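Side-chain contacts in aminotransferase, class V family protein (Trichomonas vaginalis, PDB 5F8V), which probably converts O-phospho-L-serine and 2-oxoglutarate to 3-phosphooxypyruvate and L-glutamate, using pyridoxal 5'-phosphate in the serine biosynthesis pathway: residues A26-W31 and S37-S42; E50-A55 and F249-A254; P228-Y233 and C241-P246. One frame throughout, in Å; residues are numbered along the deposited sequence.

Contact 1 of 3, residues A26-W31 and S37-S42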
ATOM      1  N   ALA A  26      10.212 -20.190  -3.996  1.00 20.49           N
ATOM      2  CA  ALA A  26      10.686 -21.025  -5.111  1.00 20.96           C
ATOM      3  C   ALA A  26      10.672 -20.333  -6.487  1.00 21.08           C
ATOM      4  O   ALA A  26      11.505 -20.644  -7.330  1.00 19.86           O
ATOM      5  CB  ALA A  26       9.900 -22.328  -5.175  1.00 20.91           C
ATOM      6  N   GLU A  27       9.733 -19.417  -6.714  1.00 21.58           N
ATOM      7  CA  GLU A  27       9.663 -18.673  -7.982  1.00 22.14           C
ATOM      8  C   GLU A  27      10.105 -17.199  -7.850  1.00 22.28           C
ATOM      9  O   GLU A  27       9.796 -16.381  -8.722  1.00 22.82           O
ATOM     10  CB  GLU A  27       8.251 -18.794  -8.579  1.00 22.78           C
ATOM     11  CG  GLU A  27       7.157 -17.974  -7.893  1.00 23.08           C
ATOM     12  CD  GLU A  27       5.740 -18.432  -8.228  1.00 23.72           C
ATOM     13  OE1 GLU A  27       4.798 -17.928  -7.586  1.00 24.65           O
ATOM     14  OE2 GLU A  27       5.543 -19.290  -9.115  1.00 24.00           O
ATOM     15  N   MET A  28      10.866 -16.880  -6.800  1.00 22.16           N
ATOM     16  CA  MET A  28      11.195 -15.489  -6.452  1.00 22.15           C
ATOM     17  C   MET A  28      12.066 -14.787  -7.492  1.00 22.09           C
ATOM     18  O   MET A  28      11.915 -13.587  -7.698  1.00 21.86           O
ATOM     19  CB  MET A  28      11.873 -15.426  -5.075  1.00 22.29           C
ATOM     20  CG  MET A  28      12.296 -14.041  -4.583  1.00 22.70           C
ATOM     21  SD  MET A  28      10.958 -12.840  -4.420  1.00 23.59           S
ATOM     22  CE  MET A  28      10.044 -13.589  -3.085  1.00 22.86           C
ATOM     23  N   THR A  29      12.974 -15.523  -8.130  1.00 22.48           N
ATOM     24  CA  THR A  29      13.865 -14.958  -9.155  1.00 22.71           C
ATOM     25  C   THR A  29      13.334 -15.129 -10.579  1.00 23.15           C
ATOM     26  O   THR A  29      13.787 -14.438 -11.499  1.00 23.65           O
ATOM     27  CB  THR A  29      15.285 -15.563  -9.073  1.00 22.23           C
ATOM     28  OG1 THR A  29      15.273 -16.909  -9.555  1.00 22.10           O
ATOM     29  CG2 THR A  29      15.799 -15.544  -7.647  1.00 22.40           C
ATOM     30  N   ASN A  30      12.388 -16.046 -10.766  1.00 23.90           N
ATOM     31  CA  ASN A  30      11.813 -16.295 -12.076  1.00 24.39           C
ATOM     32  C   ASN A  30      10.370 -16.762 -11.970  1.00 24.79           C
ATOM     33  O   ASN A  30      10.101 -17.934 -11.672  1.00 24.15           O
ATOM     34  CB  ASN A  30      12.663 -17.314 -12.845  1.00 25.50           C
ATOM     35  CG  ASN A  30      12.426 -17.251 -14.343  1.00 26.22           C
ATOM     36  OD1 ASN A  30      11.297 -17.041 -14.798  1.00 26.38           O
ATOM     37  ND2 ASN A  30      13.492 -17.413 -15.123  1.00 26.99           N
ATOM     38  N   TRP A  31       9.451 -15.834 -12.234  1.00 24.81           N
ATOM     39  CA  TRP A  31       8.016 -16.070 -12.101  1.00 25.43           C
ATOM     40  C   TRP A  31       7.417 -16.528 -13.432  1.00 26.93           C
ATOM     41  O   TRP A  31       7.548 -15.836 -14.444  1.00 26.60           O
ATOM     42  CB  TRP A  31       7.330 -14.798 -11.611  1.00 24.12           C
ATOM     43  CG  TRP A  31       5.855 -14.901 -11.524  1.00 23.44           C
ATOM     44  CD1 TRP A  31       5.136 -15.824 -10.827  1.00 23.34           C
ATOM     45  CD2 TRP A  31       4.906 -14.041 -12.156  1.00 23.43           C
ATOM     46  NE1 TRP A  31       3.794 -15.596 -10.991  1.00 23.19           N
ATOM     47  CE2 TRP A  31       3.623 -14.504 -11.800  1.00 23.07           C
ATOM     48  CE3 TRP A  31       5.015 -12.919 -12.990  1.00 23.23           C
ATOM     49  CZ2 TRP A  31       2.450 -13.882 -12.250  1.00 23.26           C
ATOM     50  CZ3 TRP A  31       3.848 -12.301 -13.439  1.00 22.98           C
ATOM     51  CH2 TRP A  31       2.587 -12.783 -13.068  1.00 22.93           C
ATOM     52  N   SER A  37      11.339 -11.695 -11.581  1.00 23.52           N
ATOM     53  CA  SER A  37      10.497 -11.794 -10.398  1.00 22.60           C
ATOM     54  C   SER A  37       9.143 -11.178 -10.716  1.00 22.15           C
ATOM     55  O   SER A  37       9.047 -10.312 -11.589  1.00 22.48           O
ATOM     56  CB  SER A  37      11.140 -11.033  -9.231  1.00 22.26           C
ATOM     57  OG  SER A  37      10.393 -11.180  -8.028  1.00 22.18           O
ATOM     58  N   VAL A  38       8.102 -11.605 -10.004  1.00 20.98           N
ATOM     59  CA  VAL A  38       6.817 -10.900 -10.051  1.00 20.38           C
ATOM     60  C   VAL A  38       6.996  -9.441  -9.610  1.00 20.08           C
ATOM     61  O   VAL A  38       6.292  -8.563 -10.097  1.00 19.97           O
ATOM     62  CB  VAL A  38       5.710 -11.607  -9.218  1.00 19.66           C
ATOM     63  CG1 VAL A  38       5.952 -11.471  -7.721  1.00 19.78           C
ATOM     64  CG2 VAL A  38       4.336 -11.068  -9.587  1.00 19.46           C
ATOM     65  N   ILE A  39       7.959  -9.200  -8.716  1.00 20.30           N
ATOM     66  CA  ILE A  39       8.317  -7.849  -8.245  1.00 20.44           C
ATOM     67  C   ILE A  39       8.865  -6.921  -9.358  1.00 20.40           C
ATOM     68  O   ILE A  39       8.745  -5.700  -9.248  1.00 21.05           O
ATOM     69  CB  ILE A  39       9.331  -7.928  -7.066  1.00 20.64           C
ATOM     70  CG1 ILE A  39       8.688  -8.599  -5.840  1.00 21.18           C
ATOM     71  CG2 ILE A  39       9.849  -6.546  -6.657  1.00 21.08           C
ATOM     72  CD1 ILE A  39       9.666  -8.930  -4.727  1.00 21.32           C
ATOM     73  N   GLU A  40       9.453  -7.480 -10.419  1.00 19.83           N
ATOM     74  CA  GLU A  40      10.122  -6.678 -11.457  1.00 20.22           C
ATOM     75  C   GLU A  40       9.306  -6.490 -12.738  1.00 20.33           C
ATOM     76  O   GLU A  40       9.792  -5.900 -13.707  1.00 19.71           O
ATOM     77  CB  GLU A  40      11.473  -7.304 -11.825  1.00 19.95           C
ATOM     78  CG  GLU A  40      12.434  -7.516 -10.665  1.00 20.07           C
ATOM     79  CD  GLU A  40      13.531  -8.508 -11.014  1.00 20.18           C
ATOM     80  OE1 GLU A  40      13.196  -9.665 -11.352  1.00 19.35           O
ATOM     81  OE2 GLU A  40      14.720  -8.143 -10.946  1.00 20.52           O
ATOM     82  N   VAL A  41       8.064  -6.959 -12.723  1.00 20.80           N
ATOM     83  CA  VAL A  41       7.237  -7.050 -13.918  1.00 21.89           C
ATOM     84  C   VAL A  41       6.401  -5.778 -14.065  1.00 21.92           C
ATOM     85  O   VAL A  41       5.861  -5.279 -13.084  1.00 21.55           O
ATOM     86  CB  VAL A  41       6.354  -8.320 -13.829  1.00 22.20           C
ATOM     87  CG1 VAL A  41       5.212  -8.281 -14.820  1.00 23.01           C
ATOM     88  CG2 VAL A  41       7.207  -9.561 -14.055  1.00 22.64           C
ATOM     89  N   SER A  42       6.293  -5.254 -15.285  1.00 22.18           N
ATOM     90  CA  SER A  42       5.435  -4.092 -15.535  1.00 21.89           C
ATOM     91  C   SER A  42       3.955  -4.430 -15.351  1.00 21.95           C
ATOM     92  O   SER A  42       3.470  -5.438 -15.859  1.00 20.78           O
ATOM     93  CB  SER A  42       5.617  -3.535 -16.938  1.00 21.84           C
ATOM     94  OG  SER A  42       4.782  -2.398 -17.112  1.00 21.52           O
TER
HETATM   95  O   HOH W   1       8.380 -13.898  -8.403  1.00 15.19           O
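Residues 26-31, from the end of helix 18-26, and residues 37-42 belong to the connection to helix 46-63, and their backbones come closest at Thr29 and Ser37, with CA atoms 4.8 Å apart. Ser37 makes the direct polar link. Its OG donates to Met28 O at 2.9 Å, with a C=O...donor angle of 155°. The donor is slightly tilted from the carbonyl plane. The same OG accepts the backbone N-H of Ile39, which makes an ST turn. The hydroxyl points to both partners because it lies opposite the Ser37 backbone N (chi1 -176°). One water adds a second bridge, donating to Glu27 O and accepting from Val38 N at 2.8 Å.

Trp31 carries most of the apolar contact. Val38 CG2 sits over one face of the indole, 3.9 Å from the centroid of the six-membered ring and 9° off its normal, a CH-pi contact. Val41 CG2 reaches the ring edge near its plane, 4.1 Å from Trp31 CE3. Close to the serine bond, Met28 SD lies 4.1 Å from Ile39 CD1. The Met28 chain bends at chi2 and chi3 to bring the sulfur there. Tyr252 of helix 248-263 meets Trp31 edge-to-face.

Glu40 OE1 accepts from Ser37 N at 2.8 Å and also pairs with Arg5 of the second subunit. The charge of that arginine probably favours an ionised Glu40. Through this carboxylate, the same serine that ties the loop together is linked to the dimer interface.

Contact 2 of 3, residues E50-A55 and F249-A254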
ATOM      1  N   GLU A  50      -2.796 -10.521 -16.725  1.00 23.25           N
ATOM      2  CA  GLU A  50      -3.385 -11.855 -16.536  1.00 23.67           C
ATOM      3  C   GLU A  50      -3.485 -12.251 -15.057  1.00 22.21           C
ATOM      4  O   GLU A  50      -4.517 -12.763 -14.622  1.00 21.39           O
ATOM      5  CB  GLU A  50      -2.577 -12.918 -17.283  1.00 25.31           C
ATOM      6  CG  GLU A  50      -2.753 -12.897 -18.789  1.00 27.47           C
ATOM      7  CD  GLU A  50      -2.007 -14.032 -19.479  1.00 29.28           C
ATOM      8  OE1 GLU A  50      -0.796 -14.214 -19.211  1.00 31.68           O
ATOM      9  OE2 GLU A  50      -2.630 -14.745 -20.296  1.00 31.38           O
ATOM     10  N   GLU A  51      -2.409 -12.024 -14.298  1.00 21.03           N
ATOM     11  CA  GLU A  51      -2.379 -12.377 -12.872  1.00 20.35           C
ATOM     12  C   GLU A  51      -3.470 -11.653 -12.092  1.00 19.28           C
ATOM     13  O   GLU A  51      -4.171 -12.261 -11.288  1.00 18.02           O
ATOM     14  CB  GLU A  51      -1.007 -12.060 -12.260  1.00 20.20           C
ATOM     15  CG  GLU A  51      -0.862 -12.344 -10.757  1.00 20.20           C
ATOM     16  CD  GLU A  51      -0.934 -13.819 -10.379  1.00 20.06           C
ATOM     17  OE1 GLU A  51      -0.899 -14.700 -11.259  1.00 19.76           O
ATOM     18  OE2 GLU A  51      -1.006 -14.108  -9.173  1.00 19.64           O
ATOM     19  N   GLN A  52      -3.605 -10.356 -12.332  1.00 19.05           N
ATOM     20  CA  GLN A  52      -4.575  -9.554 -11.591  1.00 18.90           C
ATOM     21  C   GLN A  52      -5.999  -9.888 -11.986  1.00 18.48           C
ATOM     22  O   GLN A  52      -6.878  -9.936 -11.137  1.00 17.17           O
ATOM     23  CB  GLN A  52      -4.322  -8.068 -11.775  1.00 18.69           C
ATOM     24  CG  GLN A  52      -5.222  -7.222 -10.885  1.00 18.81           C
ATOM     25  CD  GLN A  52      -4.783  -5.781 -10.806  1.00 19.12           C
ATOM     26  OE1 GLN A  52      -3.600  -5.494 -10.647  1.00 19.47           O
ATOM     27  NE2 GLN A  52      -5.742  -4.864 -10.876  1.00 20.04           N
ATOM     28  N   LYS A  53      -6.211 -10.098 -13.282  1.00 19.48           N
ATOM     29  CA  LYS A  53      -7.489 -10.590 -13.799  1.00 20.37           C
ATOM     30  C   LYS A  53      -7.850 -11.899 -13.105  1.00 19.41           C
ATOM     31  O   LYS A  53      -8.932 -12.024 -12.544  1.00 18.78           O
ATOM     32  CB  LYS A  53      -7.402 -10.791 -15.319  1.00 21.68           C
ATOM     33  CG  LYS A  53      -8.697 -11.169 -16.019  1.00 23.27           C
ATOM     34  CD  LYS A  53      -8.434 -11.369 -17.515  1.00 25.10           C
ATOM     35  CE  LYS A  53      -9.463 -12.274 -18.177  1.00 26.45           C
ATOM     36  NZ  LYS A  53      -8.960 -12.848 -19.459  1.00 27.34           N
ATOM     37  N   GLU A  54      -6.918 -12.848 -13.127  1.00 18.98           N
ATOM     38  CA  GLU A  54      -7.099 -14.150 -12.486  1.00 18.87           C
ATOM     39  C   GLU A  54      -7.399 -14.013 -10.983  1.00 17.90           C
ATOM     40  O   GLU A  54      -8.340 -14.631 -10.477  1.00 17.60           O
ATOM     41  CB  GLU A  54      -5.859 -15.024 -12.710  1.00 19.32           C
ATOM     42  CG  GLU A  54      -5.969 -16.438 -12.161  1.00 20.04           C
ATOM     43  CD  GLU A  54      -4.658 -17.188 -12.256  1.00 20.73           C
ATOM     44  OE1 GLU A  54      -4.102 -17.564 -11.197  1.00 21.45           O
ATOM     45  OE2 GLU A  54      -4.177 -17.394 -13.383  1.00 20.90           O
ATOM     46  N   ALA A  55      -6.612 -13.193 -10.284  1.00 17.09           N
ATOM     47  CA  ALA A  55      -6.817 -12.961  -8.843  1.00 16.46           C
ATOM     48  C   ALA A  55      -8.220 -12.429  -8.535  1.00 16.43           C
ATOM     49  O   ALA A  55      -8.862 -12.856  -7.563  1.00 17.00           O
ATOM     50  CB  ALA A  55      -5.760 -12.012  -8.308  1.00 16.11           C
ATOM     51  N   PHE A 249       2.917  -7.266  -5.742  1.00 15.63           N
ATOM     52  CA  PHE A 249       3.327  -8.409  -4.922  1.00 15.32           C
ATOM     53  C   PHE A 249       2.243  -8.825  -3.931  1.00 15.20           C
ATOM     54  O   PHE A 249       2.051 -10.017  -3.687  1.00 15.77           O
ATOM     55  CB  PHE A 249       4.654  -8.151  -4.201  1.00 15.29           C
ATOM     56  CG  PHE A 249       5.270  -9.397  -3.614  1.00 15.36           C
ATOM     57  CD1 PHE A 249       5.068  -9.734  -2.279  1.00 15.66           C
ATOM     58  CD2 PHE A 249       6.032 -10.246  -4.401  1.00 15.25           C
ATOM     59  CE1 PHE A 249       5.626 -10.885  -1.740  1.00 15.63           C
ATOM     60  CE2 PHE A 249       6.599 -11.402  -3.871  1.00 15.22           C
ATOM     61  CZ  PHE A 249       6.393 -11.726  -2.540  1.00 15.60           C
ATOM     62  N   ALA A 250       1.512  -7.855  -3.384  1.00 15.17           N
ATOM     63  CA  ALA A 250       0.423  -8.154  -2.460  1.00 15.06           C
ATOM     64  C   ALA A 250      -0.722  -8.902  -3.150  1.00 15.14           C
ATOM     65  O   ALA A 250      -1.308  -9.827  -2.570  1.00 14.93           O
ATOM     66  CB  ALA A 250      -0.085  -6.874  -1.815  1.00 15.56           C
ATOM     67  N   ILE A 251      -1.023  -8.516  -4.393  1.00 14.85           N
ATOM     68  CA  ILE A 251      -2.118  -9.121  -5.151  1.00 14.52           C
ATOM     69  C   ILE A 251      -1.748 -10.538  -5.570  1.00 14.29           C
ATOM     70  O   ILE A 251      -2.536 -11.463  -5.386  1.00 14.03           O
ATOM     71  CB  ILE A 251      -2.501  -8.259  -6.384  1.00 14.67           C
ATOM     72  CG1 ILE A 251      -3.096  -6.919  -5.922  1.00 14.67           C
ATOM     73  CG2 ILE A 251      -3.510  -8.982  -7.278  1.00 14.38           C
ATOM     74  CD1 ILE A 251      -2.922  -5.793  -6.918  1.00 14.79           C
ATOM     75  N   TYR A 252      -0.555 -10.683  -6.142  1.00 14.75           N
ATOM     76  CA  TYR A 252       0.043 -11.991  -6.453  1.00 15.29           C
ATOM     77  C   TYR A 252       0.020 -12.931  -5.241  1.00 15.55           C
ATOM     78  O   TYR A 252      -0.349 -14.099  -5.361  1.00 15.45           O
ATOM     79  CB  TYR A 252       1.490 -11.803  -6.971  1.00 15.64           C
ATOM     80  CG  TYR A 252       2.461 -12.935  -6.693  1.00 15.72           C
ATOM     81  CD1 TYR A 252       2.610 -13.989  -7.587  1.00 15.79           C
ATOM     82  CD2 TYR A 252       3.253 -12.936  -5.542  1.00 15.87           C
ATOM     83  CE1 TYR A 252       3.507 -15.012  -7.341  1.00 15.92           C
ATOM     84  CE2 TYR A 252       4.144 -13.964  -5.281  1.00 15.88           C
ATOM     85  CZ  TYR A 252       4.268 -15.000  -6.180  1.00 16.04           C
ATOM     86  OH  TYR A 252       5.159 -16.014  -5.919  1.00 16.19           O
ATOM     87  N   PHE A 253       0.433 -12.423  -4.083  1.00 15.69           N
ATOM     88  CA  PHE A 253       0.492 -13.247  -2.883  1.00 16.11           C
ATOM     89  C   PHE A 253      -0.901 -13.567  -2.341  1.00 15.79           C
ATOM     90  O   PHE A 253      -1.155 -14.683  -1.900  1.00 16.29           O
ATOM     91  CB  PHE A 253       1.374 -12.625  -1.800  1.00 16.48           C
ATOM     92  CG  PHE A 253       1.834 -13.623  -0.779  1.00 16.78           C
ATOM     93  CD1 PHE A 253       1.203 -13.725   0.457  1.00 16.99           C
ATOM     94  CD2 PHE A 253       2.862 -14.503  -1.077  1.00 16.77           C
ATOM     95  CE1 PHE A 253       1.626 -14.661   1.389  1.00 17.12           C
ATOM     96  CE2 PHE A 253       3.278 -15.448  -0.155  1.00 17.06           C
ATOM     97  CZ  PHE A 253       2.659 -15.526   1.078  1.00 17.00           C
ATOM     98  N   ALA A 254      -1.801 -12.596  -2.398  1.00 15.60           N
ATOM     99  CA  ALA A 254      -3.202 -12.835  -2.092  1.00 15.18           C
ATOM    100  C   ALA A 254      -3.766 -13.974  -2.932  1.00 15.16           C
ATOM    101  O   ALA A 254      -4.431 -14.864  -2.403  1.00 14.37           O
ATOM    102  CB  ALA A 254      -4.013 -11.567  -2.309  1.00 15.23           C
TER
HETATM  103  O   HOH W   2      -0.295 -16.101  -7.719  1.00 12.03           O
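This is a helix-helix packing contact of the class-V aminotransferase fold, between helices 46-63 and 248-263. The local axes of residues 50-55 and 249-254 approach to 9.5 Å and cross at 49°. Ile251 is the central apolar side chain. Its CG2 branch packs on Ala55 CB of the facing helix at 3.9 Å. The other branch ends in CD1, which lies 3.8 Å from Gln52 OE1. Gln52 extends beyond CG and passes obliquely by the isoleucine. Its OE1 is not left without a polar partner, as it accepts from Trp48 NE1 one turn earlier on the same helix.

Glu51 lies on the Tyr252 side. CG stands opposite the Glu51 backbone N (chi1 178°), and a bend at chi2 (67°) turns the carboxylate to the other helix. Its OE2 comes within 3.6 Å of Tyr252 CA and approaches the phenol ring obliquely. Asn255 ND2 donates to this oxygen, which probably holds the carboxylate in position. No direct hydrogen bond joins residues 50-55 to 249-254. A water closes the polar side of the interface instead, donating to Glu51 OE2 at 2.6 Å and to Tyr252 O at 3.1 Å.

Contact 3 of 3, residues P228-Y233 and C241-P246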
ATOM      1  N   PRO A 228      -9.330  12.506  -2.648  1.00 16.32           N
ATOM      2  CA  PRO A 228      -8.157  12.200  -3.452  1.00 15.98           C
ATOM      3  C   PRO A 228      -8.545  11.291  -4.601  1.00 15.77           C
ATOM      4  O   PRO A 228      -9.306  10.352  -4.391  1.00 14.87           O
ATOM      5  CB  PRO A 228      -7.246  11.482  -2.461  1.00 16.09           C
ATOM      6  CG  PRO A 228      -7.587  12.126  -1.168  1.00 16.00           C
ATOM      7  CD  PRO A 228      -9.085  12.175  -1.234  1.00 16.23           C
ATOM      8  N   ILE A 229      -8.064  11.592  -5.803  1.00 15.90           N
ATOM      9  CA  ILE A 229      -8.549  10.896  -6.997  1.00 16.59           C
ATOM     10  C   ILE A 229      -8.375   9.368  -6.943  1.00 16.14           C
ATOM     11  O   ILE A 229      -9.273   8.659  -7.383  1.00 16.11           O
ATOM     12  CB  ILE A 229      -7.964  11.460  -8.311  1.00 16.86           C
ATOM     13  CG1 ILE A 229      -8.781  10.945  -9.518  1.00 17.40           C
ATOM     14  CG2 ILE A 229      -6.487  11.115  -8.451  1.00 16.63           C
ATOM     15  CD1 ILE A 229      -8.447  11.629 -10.829  1.00 17.69           C
ATOM     16  N   THR A 230      -7.262   8.865  -6.387  1.00 16.43           N
ATOM     17  CA  THR A 230      -7.064   7.390  -6.259  1.00 16.19           C
ATOM     18  C   THR A 230      -8.019   6.733  -5.255  1.00 16.28           C
ATOM     19  O   THR A 230      -8.209   5.515  -5.293  1.00 16.32           O
ATOM     20  CB  THR A 230      -5.611   6.994  -5.877  1.00 15.95           C
ATOM     21  OG1 THR A 230      -5.203   7.694  -4.694  1.00 15.75           O
ATOM     22  CG2 THR A 230      -4.649   7.299  -7.015  1.00 16.13           C
ATOM     23  N   MET A 231      -8.591   7.532  -4.351  1.00 16.47           N
ATOM     24  CA  MET A 231      -9.570   7.055  -3.375  1.00 16.33           C
ATOM     25  C   MET A 231     -11.029   7.183  -3.840  1.00 16.11           C
ATOM     26  O   MET A 231     -11.948   6.854  -3.073  1.00 15.65           O
ATOM     27  CB  MET A 231      -9.385   7.808  -2.050  1.00 16.94           C
ATOM     28  CG  MET A 231      -8.026   7.596  -1.398  1.00 17.44           C
ATOM     29  SD  MET A 231      -7.746   8.674   0.019  1.00 18.40           S
ATOM     30  CE  MET A 231      -9.080   8.176   1.100  1.00 17.15           C
ATOM     31  N   ASP A 232     -11.247   7.677  -5.061  1.00 15.92           N
ATOM     32  CA  ASP A 232     -12.567   7.666  -5.686  1.00 16.24           C
ATOM     33  C   ASP A 232     -12.706   6.301  -6.331  1.00 16.88           C
ATOM     34  O   ASP A 232     -11.992   5.991  -7.291  1.00 17.43           O
ATOM     35  CB  ASP A 232     -12.684   8.784  -6.729  1.00 16.41           C
ATOM     36  CG  ASP A 232     -14.093   8.919  -7.321  1.00 16.42           C
ATOM     37  OD1 ASP A 232     -14.930   7.989  -7.224  1.00 16.41           O
ATOM     38  OD2 ASP A 232     -14.360   9.981  -7.914  1.00 17.09           O
ATOM     39  N   TYR A 233     -13.607   5.479  -5.800  1.00 17.14           N
ATOM     40  CA  TYR A 233     -13.709   4.091  -6.230  1.00 17.29           C
ATOM     41  C   TYR A 233     -14.189   3.946  -7.683  1.00 17.89           C
ATOM     42  O   TYR A 233     -13.858   2.958  -8.333  1.00 17.20           O
ATOM     43  CB  TYR A 233     -14.595   3.272  -5.287  1.00 16.86           C
ATOM     44  CG  TYR A 233     -14.052   3.054  -3.874  1.00 16.88           C
ATOM     45  CD1 TYR A 233     -12.732   2.644  -3.644  1.00 16.85           C
ATOM     46  CD2 TYR A 233     -14.883   3.217  -2.765  1.00 16.57           C
ATOM     47  CE1 TYR A 233     -12.255   2.432  -2.348  1.00 16.43           C
ATOM     48  CE2 TYR A 233     -14.419   3.008  -1.473  1.00 16.82           C
ATOM     49  CZ  TYR A 233     -13.113   2.613  -1.262  1.00 16.83           C
ATOM     50  OH  TYR A 233     -12.681   2.405   0.039  1.00 16.40           O
ATOM     51  N   CYS A 241      -8.488  -1.103 -11.509  1.00 24.40           N
ATOM     52  CA  CYS A 241      -7.527  -0.944 -10.403  1.00 24.63           C
ATOM     53  C   CYS A 241      -6.080  -0.680 -10.824  1.00 25.08           C
ATOM     54  O   CYS A 241      -5.148  -0.938 -10.056  1.00 24.98           O
ATOM     55  CB  CYS A 241      -7.594  -2.135  -9.446  1.00 24.64           C
ATOM     56  SG  CYS A 241      -9.160  -2.204  -8.587  1.00 25.75           S
ATOM     57  N   MET A 242      -5.908  -0.132 -12.025  1.00 25.95           N
ATOM     58  CA  MET A 242      -4.602   0.189 -12.574  1.00 26.50           C
ATOM     59  C   MET A 242      -4.642   1.606 -13.148  1.00 26.01           C
ATOM     60  O   MET A 242      -4.136   1.875 -14.241  1.00 25.29           O
ATOM     61  CB  MET A 242      -4.188  -0.861 -13.615  1.00 27.38           C
ATOM     62  CG  MET A 242      -3.814  -2.196 -12.986  1.00 28.47           C
ATOM     63  SD  MET A 242      -3.041  -3.373 -14.117  1.00 30.21           S
ATOM     64  CE  MET A 242      -4.452  -4.383 -14.578  1.00 30.72           C
ATOM     65  N   TYR A 243      -5.262   2.512 -12.392  1.00 25.81           N
ATOM     66  CA  TYR A 243      -5.174   3.933 -12.688  1.00 25.47           C
ATOM     67  C   TYR A 243      -3.723   4.345 -12.499  1.00 24.48           C
ATOM     68  O   TYR A 243      -3.164   5.092 -13.300  1.00 24.14           O
ATOM     69  CB  TYR A 243      -6.089   4.757 -11.777  1.00 26.09           C
ATOM     70  CG  TYR A 243      -5.831   6.246 -11.878  1.00 27.31           C
ATOM     71  CD1 TYR A 243      -5.087   6.916 -10.900  1.00 27.59           C
ATOM     72  CD2 TYR A 243      -6.301   6.984 -12.970  1.00 28.14           C
ATOM     73  CE1 TYR A 243      -4.827   8.276 -11.003  1.00 27.91           C
ATOM     74  CE2 TYR A 243      -6.053   8.348 -13.077  1.00 28.52           C
ATOM     75  CZ  TYR A 243      -5.317   8.990 -12.092  1.00 28.92           C
ATOM     76  OH  TYR A 243      -5.068  10.346 -12.199  1.00 29.82           O
ATOM     77  N   ASN A 244      -3.139   3.871 -11.406  1.00 23.55           N
ATOM     78  CA  ASN A 244      -1.704   3.966 -11.179  1.00 22.97           C
ATOM     79  C   ASN A 244      -1.204   2.554 -10.893  1.00 22.25           C
ATOM     80  O   ASN A 244      -1.940   1.589 -11.110  1.00 22.09           O
ATOM     81  CB  ASN A 244      -1.403   4.966 -10.050  1.00 23.11           C
ATOM     82  CG  ASN A 244      -1.829   4.464  -8.674  1.00 23.22           C
ATOM     83  OD1 ASN A 244      -2.876   3.828  -8.515  1.00 22.64           O
ATOM     84  ND2 ASN A 244      -1.014   4.760  -7.668  1.00 23.66           N
ATOM     85  N   THR A 245       0.037   2.416 -10.434  1.00 21.61           N
ATOM     86  CA  THR A 245       0.601   1.095 -10.209  1.00 21.20           C
ATOM     87  C   THR A 245      -0.048   0.423  -8.987  1.00 19.92           C
ATOM     88  O   THR A 245       0.012   0.960  -7.882  1.00 19.80           O
ATOM     89  CB  THR A 245       2.126   1.153 -10.017  1.00 21.34           C
ATOM     90  OG1 THR A 245       2.695   2.057 -10.972  1.00 22.41           O
ATOM     91  CG2 THR A 245       2.744  -0.232 -10.205  1.00 21.65           C
ATOM     92  N   PRO A 246      -0.669  -0.756  -9.187  1.00 19.27           N
ATOM     93  CA  PRO A 246      -1.264  -1.484  -8.066  1.00 18.36           C
ATOM     94  C   PRO A 246      -0.185  -2.182  -7.231  1.00 17.75           C
ATOM     95  O   PRO A 246       0.924  -2.384  -7.724  1.00 18.33           O
ATOM     96  CB  PRO A 246      -2.145  -2.513  -8.772  1.00 18.52           C
ATOM     97  CG  PRO A 246      -1.393  -2.829 -10.009  1.00 18.73           C
ATOM     98  CD  PRO A 246      -0.772  -1.530 -10.444  1.00 18.83           C
TER
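The Tyr243 ring is the flat group of this contact, and two methyl groups approach it obliquely, Thr230 CG2 and Ile229 CG2. Thr230 CG2 lies 3.9 Å from Tyr243 CD1, on the part of the ring nearer the backbone. Ile229 CG2 is 4.2 Å from Tyr243 CE1, farther along the ring. Ile229 CD1 reaches past it to the phenol oxygen, 3.9 Å from Tyr243 OH. Both side chains cross the tyrosine at about a right angle.

The methyl of Thr230 is turned to the ring because OG1 takes the place between backbone N and carbonyl carbon (chi1 54°), leaving CG2 beside the N. This methyl also comes 4.2 Å from Asn244 OD1. Ile229 and Thr230 belong to a 3-10 turn, residues 229-231. Helix 233-238 starts at the end of the first segment and leads toward the second. Its Ile235 touches both Ile229 and Tyr243.

No hydrogen bond crosses between the segments, so the contact is methyl against ring. Two side chains of residues 241-246 reach the active site: Asn244 ND2 and Thr245 OG1 bond to the lysine-pyridoxal phosphate of the second subunit. The apolar packing sets the 3-10 turn beside these cofactor-binding residues.

In the fold
Contact 2 touches both other contacts. Toward contact 1, Glu27 OE1 and Tyr252 OH are 2.6 Å apart in a probable hydrogen bond, and Ile39 CG1 packs on Phe249 CD2 at 3.4 Å. Toward contact 3, Gln52 OE1 lies 3.5 Å from Pro246 CG. The centres of contacts 1 and 2 are about 12 Å apart, and those of 2 and 3 are about 16 Å apart. Contacts 1 and 3 do not touch, with nearest atoms about 7 Å apart, but both meet the second subunit. Contact 3 is directly linked to the cofactor, which sits on Lys202 of that subunit. In contact 2, Phe249 stacks on Phe249 of the second subunit.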